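Local coordinates for protein acyl-CoA dehydrogenase (Bacillus anthracis, PDB 3OWA) that probably introduces a trans double bond between the alpha and beta carbons of acyl-CoA thioesters, passing the electrons to its bound FAD, at residues E455-Q460 / K515-T520; P54-L59 / I230-T235; E549-V554 / M562-L567; F210-D215 / A243-E248; K38-T43 / K95-L100. One frame throughout, in Å; residues are numbered along the deposited sequence.

Contact 1: E455-Q460 / K515-T520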
# COMPACT_ATOMS: atom_id res chain seq x y z
N GLU A 455 -10.12 12.15 -34.92
CA GLU A 455 -11.22 12.20 -33.95
C GLU A 455 -10.74 12.37 -32.50
O GLU A 455 -9.59 12.03 -32.17
CB GLU A 455 -12.09 10.94 -34.07
CG GLU A 455 -12.70 10.71 -35.47
CD GLU A 455 -13.60 9.48 -35.51
OE1 GLU A 455 -14.04 8.99 -34.44
OE2 GLU A 455 -13.87 8.99 -36.64
N PRO A 456 -11.61 12.90 -31.61
CA PRO A 456 -11.28 12.86 -30.18
C PRO A 456 -11.01 11.41 -29.76
O PRO A 456 -11.68 10.50 -30.27
CB PRO A 456 -12.56 13.38 -29.50
CG PRO A 456 -13.22 14.24 -30.55
CD PRO A 456 -12.90 13.59 -31.87
N LEU A 457 -10.04 11.18 -28.88
CA LEU A 457 -9.72 9.82 -28.40
C LEU A 457 -8.99 8.93 -29.44
O LEU A 457 -8.78 7.74 -29.20
CB LEU A 457 -10.99 9.10 -27.91
CG LEU A 457 -11.55 9.38 -26.50
CD1 LEU A 457 -11.54 10.87 -26.14
CD2 LEU A 457 -12.95 8.80 -26.33
N ALA A 458 -8.59 9.52 -30.56
CA ALA A 458 -7.88 8.78 -31.61
C ALA A 458 -6.68 8.00 -31.06
O ALA A 458 -6.53 6.81 -31.33
CB ALA A 458 -7.41 9.74 -32.73
N LEU A 459 -5.84 8.67 -30.30
CA LEU A 459 -4.66 8.04 -29.73
C LEU A 459 -5.03 6.90 -28.76
O LEU A 459 -4.42 5.83 -28.78
CB LEU A 459 -3.74 9.08 -29.08
CG LEU A 459 -2.57 8.49 -28.29
CD1 LEU A 459 -1.62 7.71 -29.19
CD2 LEU A 459 -1.83 9.58 -27.50
N GLN A 460 -6.04 7.13 -27.93
CA GLN A 460 -6.39 6.13 -26.90
C GLN A 460 -7.01 4.89 -27.52
O GLN A 460 -6.72 3.78 -27.09
CB GLN A 460 -7.28 6.77 -25.81
CG GLN A 460 -6.53 7.83 -24.97
CD GLN A 460 -6.23 9.12 -25.74
OE1 GLN A 460 -7.06 9.60 -26.50
NE2 GLN A 460 -5.05 9.69 -25.52
N LYS A 515 -18.75 7.09 -25.91
CA LYS A 515 -20.21 7.12 -25.83
C LYS A 515 -20.75 8.46 -25.32
O LYS A 515 -21.73 8.99 -25.87
CB LYS A 515 -20.75 5.93 -25.01
CG LYS A 515 -22.20 6.14 -24.57
CD LYS A 515 -23.11 5.00 -24.93
CE LYS A 515 -22.68 3.69 -24.37
NZ LYS A 515 -23.88 2.81 -24.28
N ALA A 516 -20.12 9.01 -24.28
CA ALA A 516 -20.52 10.29 -23.71
C ALA A 516 -20.43 11.41 -24.75
O ALA A 516 -21.35 12.23 -24.86
CB ALA A 516 -19.67 10.62 -22.53
N ILE A 517 -19.33 11.43 -25.48
CA ILE A 517 -19.08 12.44 -26.50
C ILE A 517 -20.23 12.40 -27.52
O ILE A 517 -20.87 13.42 -27.76
CB ILE A 517 -17.68 12.26 -27.14
CG1 ILE A 517 -16.60 12.67 -26.13
CG2 ILE A 517 -17.53 13.10 -28.47
CD1 ILE A 517 -15.25 12.18 -26.48
N LYS A 518 -20.52 11.21 -28.03
CA LYS A 518 -21.56 11.01 -29.03
C LYS A 518 -22.93 11.26 -28.47
O LYS A 518 -23.87 11.46 -29.24
CB LYS A 518 -21.45 9.60 -29.60
CG LYS A 518 -20.00 9.32 -30.00
CD LYS A 518 -19.82 8.28 -31.10
CE LYS A 518 -18.34 8.17 -31.43
NZ LYS A 518 -17.96 6.90 -32.11
N THR A 519 -23.04 11.29 -27.15
CA THR A 519 -24.31 11.53 -26.48
C THR A 519 -24.54 12.99 -26.05
O THR A 519 -25.64 13.52 -26.22
CB THR A 519 -24.47 10.56 -25.28
OG1 THR A 519 -24.46 9.22 -25.77
CG2 THR A 519 -25.77 10.81 -24.50
N THR A 520 -23.51 13.62 -25.49
CA THR A 520 -23.65 14.94 -24.85
C THR A 520 -22.58 15.98 -25.30
O THR A 520 -22.57 17.12 -24.82
CB THR A 520 -23.68 14.78 -23.29
OG1 THR A 520 -24.70 13.83 -22.94
CG2 THR A 520 -24.00 16.08 -22.57
O HOH W 1 -16.44 8.42 -33.92

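Contact 2: P54-L59 / I230-T235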
# COMPACT_ATOMS: atom_id res chain seq x y z
N PRO A 54 -24.76 7.48 12.07
CA PRO A 54 -24.80 7.90 13.45
C PRO A 54 -24.50 6.74 14.42
O PRO A 54 -24.19 7.01 15.56
CB PRO A 54 -26.25 8.34 13.64
CG PRO A 54 -26.65 8.88 12.26
CD PRO A 54 -25.97 7.87 11.32
N GLU A 55 -24.63 5.48 13.99
CA GLU A 55 -24.37 4.32 14.88
C GLU A 55 -23.05 3.65 14.58
O GLU A 55 -22.63 2.75 15.33
CB GLU A 55 -25.52 3.31 14.81
CG GLU A 55 -26.87 3.96 15.25
CD GLU A 55 -27.98 2.93 15.53
OE1 GLU A 55 -27.75 1.94 16.27
OE2 GLU A 55 -29.09 3.12 14.98
N LEU A 56 -22.38 4.06 13.53
CA LEU A 56 -21.23 3.26 13.05
C LEU A 56 -20.18 3.04 14.14
O LEU A 56 -19.57 1.98 14.22
CB LEU A 56 -20.62 3.89 11.79
CG LEU A 56 -19.54 3.08 11.07
CD1 LEU A 56 -20.03 1.66 10.74
CD2 LEU A 56 -19.16 3.86 9.82
N GLU A 57 -19.96 4.05 14.98
CA GLU A 57 -18.96 3.96 16.04
C GLU A 57 -19.31 2.88 17.07
O GLU A 57 -18.42 2.23 17.63
CB GLU A 57 -18.80 5.34 16.68
CG GLU A 57 -17.97 5.42 17.94
CD GLU A 57 -18.23 6.71 18.72
OE1 GLU A 57 -17.35 7.08 19.53
OE2 GLU A 57 -19.30 7.34 18.54
N TYR A 58 -20.61 2.65 17.31
CA TYR A 58 -21.04 1.57 18.22
C TYR A 58 -20.99 0.22 17.53
O TYR A 58 -20.64 -0.77 18.15
CB TYR A 58 -22.45 1.79 18.75
CG TYR A 58 -22.61 3.13 19.38
CD1 TYR A 58 -22.23 3.36 20.69
CD2 TYR A 58 -23.14 4.18 18.64
CE1 TYR A 58 -22.38 4.63 21.26
CE2 TYR A 58 -23.29 5.44 19.19
CZ TYR A 58 -22.90 5.66 20.49
OH TYR A 58 -23.06 6.91 21.02
N LEU A 59 -21.29 0.19 16.24
CA LEU A 59 -21.07 -1.06 15.48
C LEU A 59 -19.63 -1.48 15.57
O LEU A 59 -19.36 -2.68 15.76
CB LEU A 59 -21.48 -0.90 14.02
CG LEU A 59 -22.90 -0.37 13.78
CD1 LEU A 59 -23.30 -0.34 12.30
CD2 LEU A 59 -23.84 -1.30 14.54
N ILE A 230 -12.55 -3.45 9.11
CA ILE A 230 -13.96 -3.88 9.09
C ILE A 230 -14.40 -4.43 10.45
O ILE A 230 -15.05 -5.47 10.58
CB ILE A 230 -14.34 -4.83 7.91
CG1 ILE A 230 -13.57 -6.16 7.92
CG2 ILE A 230 -14.17 -4.06 6.57
CD1 ILE A 230 -14.11 -7.24 6.90
N LYS A 231 -14.02 -3.73 11.49
CA LYS A 231 -14.27 -4.19 12.86
C LYS A 231 -15.73 -4.35 13.20
O LYS A 231 -16.07 -5.16 14.03
CB LYS A 231 -13.64 -3.20 13.84
CG LYS A 231 -12.08 -3.28 13.81
CD LYS A 231 -11.51 -2.27 14.80
CE LYS A 231 -10.02 -2.46 14.96
NZ LYS A 231 -9.50 -1.67 16.14
N CYS A 232 -16.63 -3.61 12.55
CA CYS A 232 -18.01 -3.81 12.86
C CYS A 232 -18.64 -5.01 12.13
O CYS A 232 -19.78 -5.34 12.41
CB CYS A 232 -18.79 -2.55 12.51
SG CYS A 232 -18.78 -2.24 10.82
N SER A 233 -17.91 -5.71 11.25
CA SER A 233 -18.44 -6.96 10.71
C SER A 233 -18.19 -8.13 11.69
O SER A 233 -17.03 -8.38 12.12
CB SER A 233 -17.72 -7.25 9.37
OG SER A 233 -18.17 -8.48 8.79
N SER A 234 -19.22 -8.91 12.01
CA SER A 234 -19.04 -10.06 12.90
C SER A 234 -18.24 -11.15 12.19
O SER A 234 -18.52 -11.43 11.01
CB SER A 234 -20.42 -10.63 13.29
OG SER A 234 -20.19 -11.95 13.87
N THR A 235 -17.25 -11.77 12.85
CA THR A 235 -16.42 -12.74 12.20
C THR A 235 -16.06 -13.80 13.21
O THR A 235 -15.40 -13.49 14.19
CB THR A 235 -15.09 -12.06 11.63
OG1 THR A 235 -15.44 -10.92 10.78
CG2 THR A 235 -14.31 -13.02 10.74

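Contact 3: E549-V554 / M562-L567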
# COMPACT_ATOMS: atom_id res chain seq x y z
N GLU A 549 8.99 -8.07 -19.89
CA GLU A 549 9.41 -9.07 -18.89
C GLU A 549 9.03 -10.48 -19.32
O GLU A 549 9.81 -11.42 -19.17
CB GLU A 549 8.82 -8.78 -17.49
CG GLU A 549 9.35 -9.77 -16.43
CD GLU A 549 8.83 -9.51 -15.00
OE1 GLU A 549 7.64 -9.73 -14.74
OE2 GLU A 549 9.64 -9.11 -14.14
N THR A 550 7.83 -10.63 -19.87
CA THR A 550 7.39 -11.93 -20.35
C THR A 550 8.17 -12.41 -21.58
O THR A 550 8.51 -13.59 -21.66
CB THR A 550 5.91 -11.95 -20.63
OG1 THR A 550 5.21 -11.52 -19.46
CG2 THR A 550 5.46 -13.36 -20.98
N LEU A 551 8.45 -11.52 -22.53
CA LEU A 551 9.24 -11.89 -23.74
C LEU A 551 10.65 -12.35 -23.37
O LEU A 551 11.14 -13.35 -23.88
CB LEU A 551 9.27 -10.75 -24.78
CG LEU A 551 7.96 -10.45 -25.52
CD1 LEU A 551 8.05 -9.20 -26.42
CD2 LEU A 551 7.52 -11.65 -26.34
N ILE A 552 11.29 -11.62 -22.47
CA ILE A 552 12.61 -11.95 -21.98
C ILE A 552 12.65 -13.28 -21.22
O ILE A 552 13.68 -13.96 -21.21
CB ILE A 552 13.17 -10.82 -21.09
CG1 ILE A 552 13.34 -9.53 -21.90
CG2 ILE A 552 14.47 -11.23 -20.44
CD1 ILE A 552 13.54 -8.28 -21.01
N ALA A 553 11.56 -13.65 -20.56
CA ALA A 553 11.51 -14.89 -19.81
C ALA A 553 11.21 -16.07 -20.74
O ALA A 553 11.41 -17.23 -20.37
CB ALA A 553 10.46 -14.81 -18.72
N VAL A 554 10.72 -15.76 -21.93
CA VAL A 554 10.18 -16.80 -22.80
C VAL A 554 11.06 -17.11 -24.00
O VAL A 554 11.00 -18.20 -24.54
CB VAL A 554 8.73 -16.45 -23.18
CG1 VAL A 554 8.34 -17.02 -24.51
CG2 VAL A 554 7.78 -16.93 -22.08
N MSE A 562 13.85 -10.14 -32.34
CA MSE A 562 12.69 -10.10 -33.25
C MSE A 562 11.39 -9.71 -32.52
O MSE A 562 10.75 -8.72 -32.86
CB MSE A 562 12.47 -11.46 -33.91
CG MSE A 562 12.12 -11.40 -35.38
SE MSE A 562 13.67 -11.72 -36.53
CE MSE A 562 14.26 -13.40 -35.75
N MSE A 563 11.03 -10.50 -31.51
CA MSE A 563 9.85 -10.23 -30.69
C MSE A 563 9.85 -8.84 -30.05
O MSE A 563 8.82 -8.16 -30.07
CB MSE A 563 9.67 -11.34 -29.64
CG MSE A 563 9.38 -12.71 -30.26
SE MSE A 563 7.96 -12.68 -31.60
CE MSE A 563 8.07 -14.52 -32.28
N LEU A 564 11.00 -8.40 -29.52
CA LEU A 564 11.13 -7.05 -28.94
C LEU A 564 10.95 -5.90 -29.94
O LEU A 564 10.42 -4.85 -29.57
CB LEU A 564 12.43 -6.89 -28.13
CG LEU A 564 12.67 -7.68 -26.83
CD1 LEU A 564 14.06 -7.41 -26.26
CD2 LEU A 564 11.60 -7.42 -25.73
N SER A 565 11.42 -6.07 -31.19
CA SER A 565 11.15 -5.10 -32.26
C SER A 565 9.67 -5.10 -32.66
O SER A 565 9.12 -4.05 -32.99
CB SER A 565 11.99 -5.40 -33.52
OG SER A 565 13.37 -5.40 -33.22
N SER A 566 9.05 -6.27 -32.67
CA SER A 566 7.59 -6.36 -32.90
C SER A 566 6.83 -5.58 -31.80
O SER A 566 5.84 -4.89 -32.09
CB SER A 566 7.10 -7.82 -32.97
OG SER A 566 7.66 -8.50 -34.09
N LEU A 567 7.31 -5.68 -30.56
CA LEU A 567 6.70 -4.99 -29.42
C LEU A 567 6.90 -3.48 -29.54
O LEU A 567 5.96 -2.71 -29.31
CB LEU A 567 7.24 -5.52 -28.08
CG LEU A 567 6.78 -4.84 -26.78
CD1 LEU A 567 5.23 -4.79 -26.65
CD2 LEU A 567 7.40 -5.50 -25.56

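Contact 4: F210-D215 / A243-E248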
# COMPACT_ATOMS: atom_id res chain seq x y z
N PHE A 210 -24.94 -27.29 2.10
CA PHE A 210 -26.08 -27.56 3.00
C PHE A 210 -26.62 -26.26 3.55
O PHE A 210 -25.84 -25.34 3.85
CB PHE A 210 -25.65 -28.39 4.21
CG PHE A 210 -25.12 -29.76 3.87
CD1 PHE A 210 -25.96 -30.86 3.89
CD2 PHE A 210 -23.79 -29.95 3.55
CE1 PHE A 210 -25.50 -32.15 3.58
CE2 PHE A 210 -23.29 -31.24 3.24
CZ PHE A 210 -24.17 -32.34 3.25
N ILE A 211 -27.94 -26.17 3.67
CA ILE A 211 -28.54 -25.05 4.40
C ILE A 211 -28.62 -25.46 5.87
O ILE A 211 -29.24 -26.48 6.24
CB ILE A 211 -29.92 -24.71 3.86
CG1 ILE A 211 -29.85 -24.42 2.36
CG2 ILE A 211 -30.59 -23.60 4.71
CD1 ILE A 211 -31.22 -24.55 1.61
N VAL A 212 -27.92 -24.72 6.71
CA VAL A 212 -27.80 -25.10 8.10
C VAL A 212 -28.33 -23.94 8.93
O VAL A 212 -27.79 -22.84 8.87
CB VAL A 212 -26.33 -25.35 8.48
CG1 VAL A 212 -26.22 -25.70 9.99
CG2 VAL A 212 -25.73 -26.45 7.60
N GLU A 213 -29.38 -24.20 9.70
CA GLU A 213 -29.90 -23.21 10.63
C GLU A 213 -29.08 -23.15 11.92
O GLU A 213 -28.65 -24.20 12.46
CB GLU A 213 -31.37 -23.51 10.93
CG GLU A 213 -32.24 -23.35 9.68
CD GLU A 213 -33.73 -23.57 9.94
OE1 GLU A 213 -34.48 -23.89 8.99
OE2 GLU A 213 -34.17 -23.43 11.10
N LYS A 214 -28.87 -21.93 12.42
CA LYS A 214 -28.18 -21.71 13.69
C LYS A 214 -28.77 -22.54 14.84
O LYS A 214 -28.03 -23.10 15.66
CB LYS A 214 -28.19 -20.20 14.05
CG LYS A 214 -27.40 -19.83 15.30
CD LYS A 214 -25.96 -20.38 15.27
CE LYS A 214 -25.04 -19.57 16.19
NZ LYS A 214 -25.22 -19.74 17.68
N ASP A 215 -30.10 -22.66 14.85
CA ASP A 215 -30.82 -23.40 15.89
C ASP A 215 -30.80 -24.94 15.79
O ASP A 215 -31.27 -25.62 16.72
CB ASP A 215 -32.26 -22.87 16.00
CG ASP A 215 -32.32 -21.51 16.70
OD1 ASP A 215 -33.34 -20.81 16.55
OD2 ASP A 215 -31.33 -21.14 17.40
N ALA A 243 -23.67 -31.68 14.25
CA ALA A 243 -24.73 -30.75 13.83
C ALA A 243 -25.71 -31.54 12.96
O ALA A 243 -25.28 -32.29 12.06
CB ALA A 243 -24.13 -29.57 13.05
N LEU A 244 -27.01 -31.39 13.23
CA LEU A 244 -28.04 -32.24 12.60
C LEU A 244 -28.76 -31.44 11.58
O LEU A 244 -29.42 -30.49 11.91
CB LEU A 244 -29.08 -32.75 13.60
CG LEU A 244 -28.66 -33.81 14.60
CD1 LEU A 244 -29.90 -34.38 15.31
CD2 LEU A 244 -27.88 -34.93 13.91
N VAL A 245 -28.64 -31.84 10.33
CA VAL A 245 -29.19 -31.07 9.22
C VAL A 245 -30.18 -31.96 8.46
O VAL A 245 -29.79 -33.00 7.97
CB VAL A 245 -28.07 -30.67 8.25
CG1 VAL A 245 -28.66 -29.87 7.07
CG2 VAL A 245 -26.92 -29.88 9.01
N PRO A 246 -31.45 -31.54 8.34
CA PRO A 246 -32.42 -32.37 7.61
C PRO A 246 -31.92 -32.71 6.22
O PRO A 246 -31.32 -31.87 5.56
CB PRO A 246 -33.64 -31.46 7.49
CG PRO A 246 -33.57 -30.62 8.71
CD PRO A 246 -32.09 -30.34 8.89
N LYS A 247 -32.18 -33.94 5.79
CA LYS A 247 -31.76 -34.44 4.49
C LYS A 247 -32.17 -33.49 3.35
O LYS A 247 -31.45 -33.32 2.39
CB LYS A 247 -32.37 -35.85 4.31
CG LYS A 247 -32.01 -36.55 3.05
CD LYS A 247 -32.83 -37.83 2.91
CE LYS A 247 -34.30 -37.55 2.65
NZ LYS A 247 -34.92 -38.80 2.16
N GLU A 248 -33.34 -32.88 3.49
CA GLU A 248 -33.89 -32.00 2.47
C GLU A 248 -33.20 -30.61 2.43
O GLU A 248 -33.51 -29.77 1.55
CB GLU A 248 -35.41 -31.83 2.66
CG GLU A 248 -35.83 -31.16 3.99
CD GLU A 248 -36.19 -32.16 5.13
OE1 GLU A 248 -35.78 -33.37 5.09
OE2 GLU A 248 -36.89 -31.69 6.08

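Contact 5: K38-T43 / K95-L100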
# COMPACT_ATOMS: atom_id res chain seq x y z
N LYS A 38 -31.25 5.71 -10.34
CA LYS A 38 -30.82 6.88 -9.59
C LYS A 38 -31.59 7.05 -8.30
O LYS A 38 -31.03 7.45 -7.27
CB LYS A 38 -30.95 8.12 -10.45
CG LYS A 38 -29.93 8.21 -11.52
CD LYS A 38 -30.23 9.39 -12.41
CE LYS A 38 -29.22 9.47 -13.55
NZ LYS A 38 -29.54 10.68 -14.39
N MSE A 39 -32.89 6.75 -8.34
CA MSE A 39 -33.70 6.83 -7.14
C MSE A 39 -33.30 5.78 -6.11
O MSE A 39 -33.24 6.08 -4.92
CB MSE A 39 -35.17 6.67 -7.44
CG MSE A 39 -36.05 7.20 -6.32
SE MSE A 39 -37.90 7.07 -6.83
CE MSE A 39 -37.77 8.01 -8.53
N ILE A 40 -33.06 4.55 -6.56
CA ILE A 40 -32.73 3.50 -5.63
C ILE A 40 -31.37 3.87 -5.01
O ILE A 40 -31.16 3.66 -3.81
CB ILE A 40 -32.79 2.11 -6.30
CG1 ILE A 40 -33.55 1.12 -5.40
CG2 ILE A 40 -31.40 1.57 -6.68
CD1 ILE A 40 -32.98 0.91 -4.06
N ALA A 41 -30.49 4.45 -5.80
CA ALA A 41 -29.17 4.88 -5.29
C ALA A 41 -29.34 5.95 -4.20
O ALA A 41 -28.68 5.89 -3.18
CB ALA A 41 -28.28 5.38 -6.40
N LYS A 42 -30.23 6.92 -4.44
CA LYS A 42 -30.53 7.95 -3.45
C LYS A 42 -31.22 7.42 -2.15
O LYS A 42 -30.93 7.88 -1.05
CB LYS A 42 -31.35 9.07 -4.09
CG LYS A 42 -31.97 9.99 -3.06
CD LYS A 42 -32.78 11.08 -3.67
CE LYS A 42 -33.11 12.12 -2.62
NZ LYS A 42 -33.91 11.56 -1.54
N THR A 43 -32.13 6.47 -2.31
CA THR A 43 -32.80 5.81 -1.18
C THR A 43 -31.80 5.10 -0.30
O THR A 43 -31.83 5.25 0.92
CB THR A 43 -33.85 4.79 -1.70
OG1 THR A 43 -34.97 5.52 -2.21
CG2 THR A 43 -34.36 3.83 -0.58
N LYS A 95 -29.98 -6.09 -12.12
CA LYS A 95 -28.64 -6.19 -11.55
C LYS A 95 -27.95 -4.82 -11.37
O LYS A 95 -27.06 -4.67 -10.49
CB LYS A 95 -27.75 -7.10 -12.41
CG LYS A 95 -28.23 -8.54 -12.51
CD LYS A 95 -28.17 -9.25 -11.18
CE LYS A 95 -29.10 -10.46 -11.15
NZ LYS A 95 -30.49 -10.10 -11.55
N VAL A 96 -28.34 -3.84 -12.17
CA VAL A 96 -27.81 -2.49 -12.03
C VAL A 96 -28.23 -1.89 -10.70
O VAL A 96 -27.41 -1.32 -10.00
CB VAL A 96 -28.21 -1.58 -13.21
CG1 VAL A 96 -27.72 -0.16 -12.96
CG2 VAL A 96 -27.60 -2.10 -14.51
N SER A 97 -29.51 -2.05 -10.36
CA SER A 97 -30.05 -1.62 -9.08
C SER A 97 -29.32 -2.24 -7.89
O SER A 97 -28.93 -1.54 -6.97
CB SER A 97 -31.56 -1.94 -9.01
OG SER A 97 -32.26 -1.22 -10.00
N SER A 98 -29.13 -3.54 -7.88
CA SER A 98 -28.43 -4.14 -6.74
C SER A 98 -26.91 -3.83 -6.72
O SER A 98 -26.29 -3.87 -5.66
CB SER A 98 -28.74 -5.63 -6.61
OG SER A 98 -28.28 -6.36 -7.72
N ALA A 99 -26.33 -3.47 -7.86
CA ALA A 99 -24.95 -2.96 -7.88
C ALA A 99 -24.93 -1.58 -7.22
O ALA A 99 -24.06 -1.28 -6.42
CB ALA A 99 -24.38 -2.90 -9.31
N LEU A 100 -25.89 -0.74 -7.56
CA LEU A 100 -25.95 0.59 -6.99
C LEU A 100 -26.18 0.53 -5.49
O LEU A 100 -25.64 1.36 -4.74
CB LEU A 100 -27.04 1.40 -7.68
CG LEU A 100 -26.56 2.05 -8.98
CD1 LEU A 100 -27.73 2.62 -9.82
CD2 LEU A 100 -25.53 3.13 -8.66

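Contact 1: E455-Q460 / K515-T520
Ile517 meets Leu457 and Pro456 at a small apolar contact where a turn approaches the last turns of a helix. From the helix, Ile517 sends CB toward the turn. CG1 leaves CB anti to the carbonyl carbon (chi1 -71°), and the nearly extended chi2 of 163° carries CD1 farther out, so the terminal methyl does all the touching. Ile517 CD1 lies 3.9 Å from Leu457 CD1 and 4.1 Å from Leu457 CD2, the two side chains meeting tip to tip. The same Ile517 CD1 reaches Pro456 CB at 4.2 Å. A long branched residue suits this place, because the CA atoms of Pro456 and Ile517 are 8.6 Å apart. The turn is a type II beta turn from Glu455 to Ala458, closed by Ala458 N to Glu455 O at 3.1 Å. Proline fits its second position; Leu457, with a positive phi of 74°, takes the third, where leucine is uncommon, but here its side chain packs against Ile517. Leu457 is also the N-cap of helix 458-482. The contact joins the start of that helix to the end of helix 490-520 in the helical C-terminal part of the chain, and Val529 of helix 526-554 also packs on Leu457. On the solvent-exposed side, a water accepts from Lys518 NZ at 2.8 Å and donates to Glu455 OE1 at 2.5 Å, bridging opposite charges; Lys518 NZ also salt-bridges Glu514.

Contact 2: P54-L59 / I230-T235
Cys232 presses its CB against Leu59, with Leu59 CB only 3.5 Å from Cys232 CB, tighter than ordinary van der Waals contact. The backbone joins in: Leu59 O lies 3.3 Å from Cys232 CB, and it receives a CA-H...O contact from Cys232 CA at 3.4 Å (128° at the hydrogen). Cys232 SG sits between its own backbone N and carbonyl carbon (chi1 66°), and from there it touches Leu56 CD1 at 4.1 Å. Cysteine suits the spot by being short yet able to offer a polarisable apolar tip.

Around this first shell, a type I turn closed by Ser233 N to Ile230 O at 2.9 Å presents Cys232, whose N is bonded to Glu60 just beyond the short helix 56-59. Leu59 also packs on Arg66 and Phe111. Farther out, Ser234 is held by Glu224, Thr235 touches FAD, and Ile230 rests on Phe388 of the second subunit. The contact therefore links the helical N-terminal domain to a loop of the middle beta domain beside the flavin site. The tight CB pair probably costs some repulsion, which the Leu56-Cys232 apolar contact, the weak CH...O attraction and the adjoining bond from Cys232 N to Glu60 probably repay.

Contact 3: E549-V554 / M562-L567
Leu551 and the trio Met563, Leu564 and Leu567 form an apolar helix-helix contact, between the last turns of helix 526-554 and the middle of helix 557-571, in the C-terminal part of the chain. The segment axes run nearly antiparallel, at 167°, and pass 10.3 Å apart, a spacing that leucine-sized side chains can fill. Leu551 is the central side chain, packed against Met563, Leu564 and Leu567. Its CG lies anti to the carbonyl carbon (chi1 -70°), which directs the isobutyl group to the other helix. Leu551 CD1 does most of the work: it meets Leu567 CD2 at 3.9 Å and Leu564 CD2 at 4.0 Å, and rests at 3.9 Å from Met563 O. The other branch, Leu551 CD2, lies against Met563 CB at 4.0 Å, the two side chains crossing at about a right angle. Met563 is a selenomethionine; bent at chi2, with its selenium turned from Leu551, it makes contact through CB. Leu564 and Leu567, three residues apart, both reach Leu551 CD1. Leu477 of helix 458-482 touches both Leu551 and Met563, and Ile470 of that helix packs on Leu567, giving the pair a third helix. Ile552 also packs on Pro575 of the second subunit. Two antiparallel helices joined by a very short connection and packed together by leucines and a methionine make an alpha hairpin, here built into a larger helical bundle.

Contact 4: F210-D215 / A243-E248
Val245 sets its two methyls against three consecutive residues of strand 206-213. Val245 CG2 meets Val212 CG2 at 3.9 Å. Both valines have CG1 anti to the backbone N (chi1 179° for Val245 and 177° for Val212); their side chains cross at about a right angle, and the strands that carry them are steeply inclined, at 121° with axes 7.4 Å apart. Val245 CG1 reaches the other way, lying 3.5 Å from Ile211 O and 4.3 Å from Phe210 CD1. A beta-branched residue suits the site, since one short side chain spreads methyls to both sides while favouring extended backbone.

The strands are not direct partners: 206-213 pairs with 195-202 and with 250-251, and 243-246 with 177-188, so the contact bridges across the curled sheet of the middle domain, the beta barrel familiar from acyl-CoA dehydrogenases. Leu180 packs on Val245, Val198 and Val219 on Val212, and Tyr178 meets the Phe210 ring edge-to-face. All four touching residues are buried, so methyl packing and the hydrophobic effect probably hold these barrel strands together, while the one polar atom that a Val245 methyl touches, Ile211 O, is satisfied by a hydrogen bond from the side chain of Asn249.

Contact 5: K38-T43 / K95-L100
Ile40 and Ala41 face Ser97 and Leu100 where helices 35-52 and 95-105 run side by side, their short segments 25° from parallel and 9.0 Å apart. Ile40 points its CB toward the other helix and, with a somewhat strained chi1 of -133°, lays CG2 over the backbone, 4.0 Å from Ser97 O and 4.2 Å from Ser97 CB. The same Ile40 methyl comes to 4.5 Å from Leu100 CB, so it bridges residues three apart, about one turn of the neighbouring helix. From the opposite helix Leu100 points back; its CG stands beside the backbone N (chi1 -84°), and the CD2 branch reaches Ala41 CB at 4.2 Å. Alanine and serine suit the small places: the CA atoms of Ala41 and Leu100 can approach to 5.6 Å, and serine is compact enough to leave its own carbonyl accessible to a methyl.

Both helices belong to the helical N-terminal domain. Leu79, Leu93 and Ile101 extend the apolar surround of Ile40, while Asp94 bonds Ser97 N at the start of helix 95-105. Leu100 also packs on His37 of helix 35-52 and on Tyr326 of the long C-terminal-domain helix 305-336.

From the N terminus, contact 5 opens first and closes a loop of 51 residues within the helical N-terminal domain. Contact 2 opens inside that loop but closes only after 170 residues, so the two cross; it fastens the N-terminal helices to the middle beta domain. Contact 4 opens before contact 2 has closed and ends after it, a second crossing, its 27-residue loop joining strands of that domain. Contacts 1 and 3 follow in series, contact 1 joining a turn at the head of one helix to another helix across 54 residues, contact 3 two successive helices across 7. No contact nests within another. Contacts 1 and 5 approach to about 10 Å between nearest atoms.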